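Local atomic coordinates of metallo-beta-lactamase domain-containing protein (Enterococcus faecalis, PDB entry 2AZ4), a protein that is of uncharacterised function but binds two zinc ions in a metallo-beta-lactamase fold and may bind RNA and act as an exonuclease. Residues L400-T405 with E409-P414. Residues are numbered along the deposited sequence; the frame is centred on the assembly and turned at random.
Sequences LVPIHT and EKLENP. With ZN (zinc ion), chain D.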
ATOM      1  N   LEU A 400       7.947  -9.947  20.251  1.00 25.55           N
ATOM      2  CA  LEU A 400       7.179  -9.843  19.009  1.00 25.43           C
ATOM      3  C   LEU A 400       5.796  -9.282  19.310  1.00 25.32           C
ATOM      4  O   LEU A 400       5.118  -9.756  20.240  1.00 24.76           O
ATOM      5  CB  LEU A 400       7.061 -11.239  18.376  1.00 25.17           C
ATOM      6  CG  LEU A 400       6.742 -11.585  16.904  1.00 24.97           C
ATOM      7  CD1 LEU A 400       5.484 -12.411  16.796  1.00 21.65           C
ATOM      8  CD2 LEU A 400       6.779 -10.426  15.878  1.00 22.84           C
ATOM      9  N   VAL A 401       5.372  -8.277  18.528  1.00 24.01           N
ATOM     10  CA  VAL A 401       4.021  -7.746  18.634  1.00 23.64           C
ATOM     11  C   VAL A 401       3.270  -7.906  17.302  1.00 24.04           C
ATOM     12  O   VAL A 401       3.496  -7.104  16.394  1.00 24.30           O
ATOM     13  CB  VAL A 401       4.034  -6.219  19.004  1.00 23.52           C
ATOM     14  CG1 VAL A 401       2.607  -5.702  19.262  1.00 22.20           C
ATOM     15  CG2 VAL A 401       4.916  -5.951  20.172  1.00 24.14           C
ATOM     16  N   PRO A 402       2.399  -8.937  17.160  1.00 23.99           N
ATOM     17  CA  PRO A 402       1.598  -8.966  15.942  1.00 24.27           C
ATOM     18  C   PRO A 402       0.652  -7.766  15.839  1.00 24.57           C
ATOM     19  O   PRO A 402       0.033  -7.355  16.841  1.00 24.59           O
ATOM     20  CB  PRO A 402       0.800 -10.267  16.072  1.00 24.79           C
ATOM     21  CG  PRO A 402       1.618 -11.113  17.049  1.00 23.67           C
ATOM     22  CD  PRO A 402       2.128 -10.115  18.006  1.00 23.78           C
ATOM     23  N   ILE A 403       0.591  -7.200  14.632  1.00 23.62           N
ATOM     24  CA  ILE A 403      -0.321  -6.110  14.289  1.00 23.37           C
ATOM     25  C   ILE A 403      -0.783  -6.348  12.859  1.00 22.38           C
ATOM     26  O   ILE A 403      -0.295  -7.261  12.213  1.00 21.44           O
ATOM     27  CB  ILE A 403       0.359  -4.733  14.379  1.00 23.13           C
ATOM     28  CG1 ILE A 403       1.601  -4.681  13.455  1.00 24.20           C
ATOM     29  CG2 ILE A 403       0.642  -4.379  15.835  1.00 22.76           C
ATOM     30  CD1 ILE A 403       2.226  -3.307  13.308  1.00 23.39           C
ATOM     31  N   HIS A 404      -1.744  -5.548  12.394  1.00 22.55           N
ATOM     32  CA  HIS A 404      -2.230  -5.633  11.020  1.00 22.97           C
ATOM     33  C   HIS A 404      -2.596  -7.099  10.720  1.00 23.11           C
ATOM     34  O   HIS A 404      -2.089  -7.710   9.771  1.00 22.59           O
ATOM     35  CB  HIS A 404      -1.139  -5.097  10.068  1.00 22.56           C
ATOM     36  CG  HIS A 404      -1.660  -4.411   8.846  1.00 22.96           C
ATOM     37  ND1 HIS A 404      -2.645  -3.447   8.893  1.00 22.95           N
ATOM     38  CD2 HIS A 404      -1.291  -4.511   7.548  1.00 22.45           C
ATOM     39  CE1 HIS A 404      -2.875  -3.001   7.670  1.00 23.56           C
ATOM     40  NE2 HIS A 404      -2.064  -3.633   6.837  1.00 21.87           N
ATOM     41  N   THR A 405      -3.478  -7.649  11.561  1.00 23.53           N
ATOM     42  CA  THR A 405      -3.802  -9.068  11.555  1.00 24.24           C
ATOM     43  C   THR A 405      -5.152  -9.342  12.259  1.00 24.44           C
ATOM     44  O   THR A 405      -5.514  -8.666  13.218  1.00 25.05           O
ATOM     45  CB  THR A 405      -2.623  -9.916  12.177  1.00 23.91           C
ATOM     46  OG1 THR A 405      -2.934 -11.307  12.106  1.00 25.07           O
ATOM     47  CG2 THR A 405      -2.322  -9.508  13.645  1.00 24.19           C
ATOM     48  N   GLU A 409      -2.623 -14.474  17.369  1.00 30.78           N
ATOM     49  CA  GLU A 409      -2.138 -15.647  18.133  1.00 31.59           C
ATOM     50  C   GLU A 409      -1.427 -16.660  17.251  1.00 31.59           C
ATOM     51  O   GLU A 409      -0.663 -17.488  17.754  1.00 32.04           O
ATOM     52  CB  GLU A 409      -3.274 -16.325  18.916  1.00 32.12           C
ATOM     53  CG  GLU A 409      -3.744 -15.479  20.086  1.00 35.16           C
ATOM     54  CD  GLU A 409      -4.348 -16.276  21.239  1.00 40.38           C
ATOM     55  OE1 GLU A 409      -5.577 -16.523  21.200  1.00 42.93           O
ATOM     56  OE2 GLU A 409      -3.612 -16.610  22.204  1.00 42.08           O
ATOM     57  N   LYS A 410      -1.666 -16.586  15.943  1.00 31.43           N
ATOM     58  CA  LYS A 410      -0.996 -17.472  14.985  1.00 32.15           C
ATOM     59  C   LYS A 410       0.459 -17.064  14.705  1.00 31.73           C
ATOM     60  O   LYS A 410       1.259 -17.869  14.205  1.00 32.41           O
ATOM     61  CB  LYS A 410      -1.805 -17.569  13.697  1.00 31.83           C
ATOM     62  CG  LYS A 410      -3.126 -18.304  13.865  1.00 33.58           C
ATOM     63  CD  LYS A 410      -3.909 -18.401  12.537  1.00 33.62           C
ATOM     64  CE  LYS A 410      -3.216 -19.302  11.511  1.00 37.82           C
ATOM     65  NZ  LYS A 410      -3.729 -20.716  11.507  1.00 37.74           N
ATOM     66  N   LEU A 411       0.808 -15.822  15.035  1.00 31.14           N
ATOM     67  CA  LEU A 411       2.173 -15.338  14.853  1.00 30.69           C
ATOM     68  C   LEU A 411       3.037 -15.572  16.100  1.00 30.54           C
ATOM     69  O   LEU A 411       2.890 -14.875  17.110  1.00 30.26           O
ATOM     70  CB  LEU A 411       2.193 -13.852  14.439  1.00 30.26           C
ATOM     71  CG  LEU A 411       3.403 -13.458  13.584  1.00 30.68           C
ATOM     72  CD1 LEU A 411       3.384 -14.156  12.198  1.00 30.45           C
ATOM     73  CD2 LEU A 411       3.527 -11.930  13.438  1.00 30.50           C
ATOM     74  N   GLU A 412       3.963 -16.525  15.988  1.00 30.60           N
ATOM     75  CA  GLU A 412       4.761 -17.012  17.121  1.00 30.81           C
ATOM     76  C   GLU A 412       6.210 -16.550  17.096  1.00 30.05           C
ATOM     77  O   GLU A 412       6.823 -16.422  16.017  1.00 29.74           O
ATOM     78  CB  GLU A 412       4.736 -18.543  17.166  1.00 31.09           C
ATOM     79  CG  GLU A 412       3.418 -19.132  17.673  1.00 32.33           C
ATOM     80  CD  GLU A 412       3.286 -20.617  17.394  1.00 33.47           C
ATOM     81  OE1 GLU A 412       4.298 -21.346  17.491  1.00 35.04           O
ATOM     82  OE2 GLU A 412       2.154 -21.051  17.081  1.00 38.68           O
ATOM     83  N   ASN A 413       6.754 -16.327  18.293  1.00 28.81           N
ATOM     84  CA  ASN A 413       8.155 -15.985  18.476  1.00 28.09           C
ATOM     85  C   ASN A 413       8.928 -17.089  19.235  1.00 28.57           C
ATOM     86  O   ASN A 413       8.946 -17.087  20.463  1.00 27.25           O
ATOM     87  CB  ASN A 413       8.275 -14.660  19.221  1.00 26.74           C
ATOM     88  CG  ASN A 413       9.697 -14.151  19.291  1.00 26.58           C
ATOM     89  OD1 ASN A 413      10.580 -14.578  18.527  1.00 26.85           O
ATOM     90  ND2 ASN A 413       9.933 -13.204  20.196  1.00 26.69           N
ATOM     91  N   PRO A 414       9.554 -18.031  18.496  1.00 29.70           N
ATOM     92  CA  PRO A 414      10.445 -19.029  19.098  1.00 30.33           C
ATOM     93  C   PRO A 414      11.616 -18.416  19.862  1.00 30.75           C
ATOM     94  O   PRO A 414      12.194 -19.076  20.710  1.00 31.72           O
ATOM     95  CB  PRO A 414      10.985 -19.798  17.878  1.00 30.27           C
ATOM     96  CG  PRO A 414       9.943 -19.624  16.835  1.00 30.85           C
ATOM     97  CD  PRO A 414       9.436 -18.230  17.035  1.00 29.48           C
TER
HETATM   98 ZN    ZN D 602      -1.633  -2.800   4.746  1.00 27.73          ZN
HETATM   99  O   HOH W   1      -1.945  -1.996   2.574  1.00 18.61           O
HETATM  100  O   HOH W   2      -2.644  -4.630   3.694  1.00 22.69           O
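The pyrrolidine ring of Pro-402 meets Leu-411 at its CG corner, 3.8 Å from Leu-411 CB, and the two side chains run past each other in opposite directions. Asn-413 CB packs on Leu-400 CB (3.7 Å), and Asn-413 ND2 lies 3.9 Å from Leu-400 CB. That nitrogen is hydrogen-bonded to the carbonyls of Glu-417 and Pro-397, while OD1 accepts from the Tyr-415 backbone, so both ends of the amide are held. With chi1 at -160°, CG of Leu-400 lies opposite the backbone N, and CD1 reaches the Leu-411 carbonyl. Leu-400 CD1 lies 3.6 Å from Leu-411 O and 3.9 Å from Leu-411 CD2, and the two leucines cross at about a right angle. No hydrogen bond joins the segments, and the contact is van der Waals packing, mainly apolar. Leu-411 O is hydrogen-bonded to Arg-418 NH1. This strand of the metallo-beta-lactamase fold leads to His-404, whose NE2 binds zinc at 2.3 Å, together with Asp-96, His-97, Asp-189 and two waters. The chain then turns back along the strand. Strand 399-403 lies between parallel strands 212-216 and 417-418. Segment 409-414 belongs to the connection from 399-403 to 417-418, and Leu-411 also packs on Leu-388 and Ile-392 of helix 385-395.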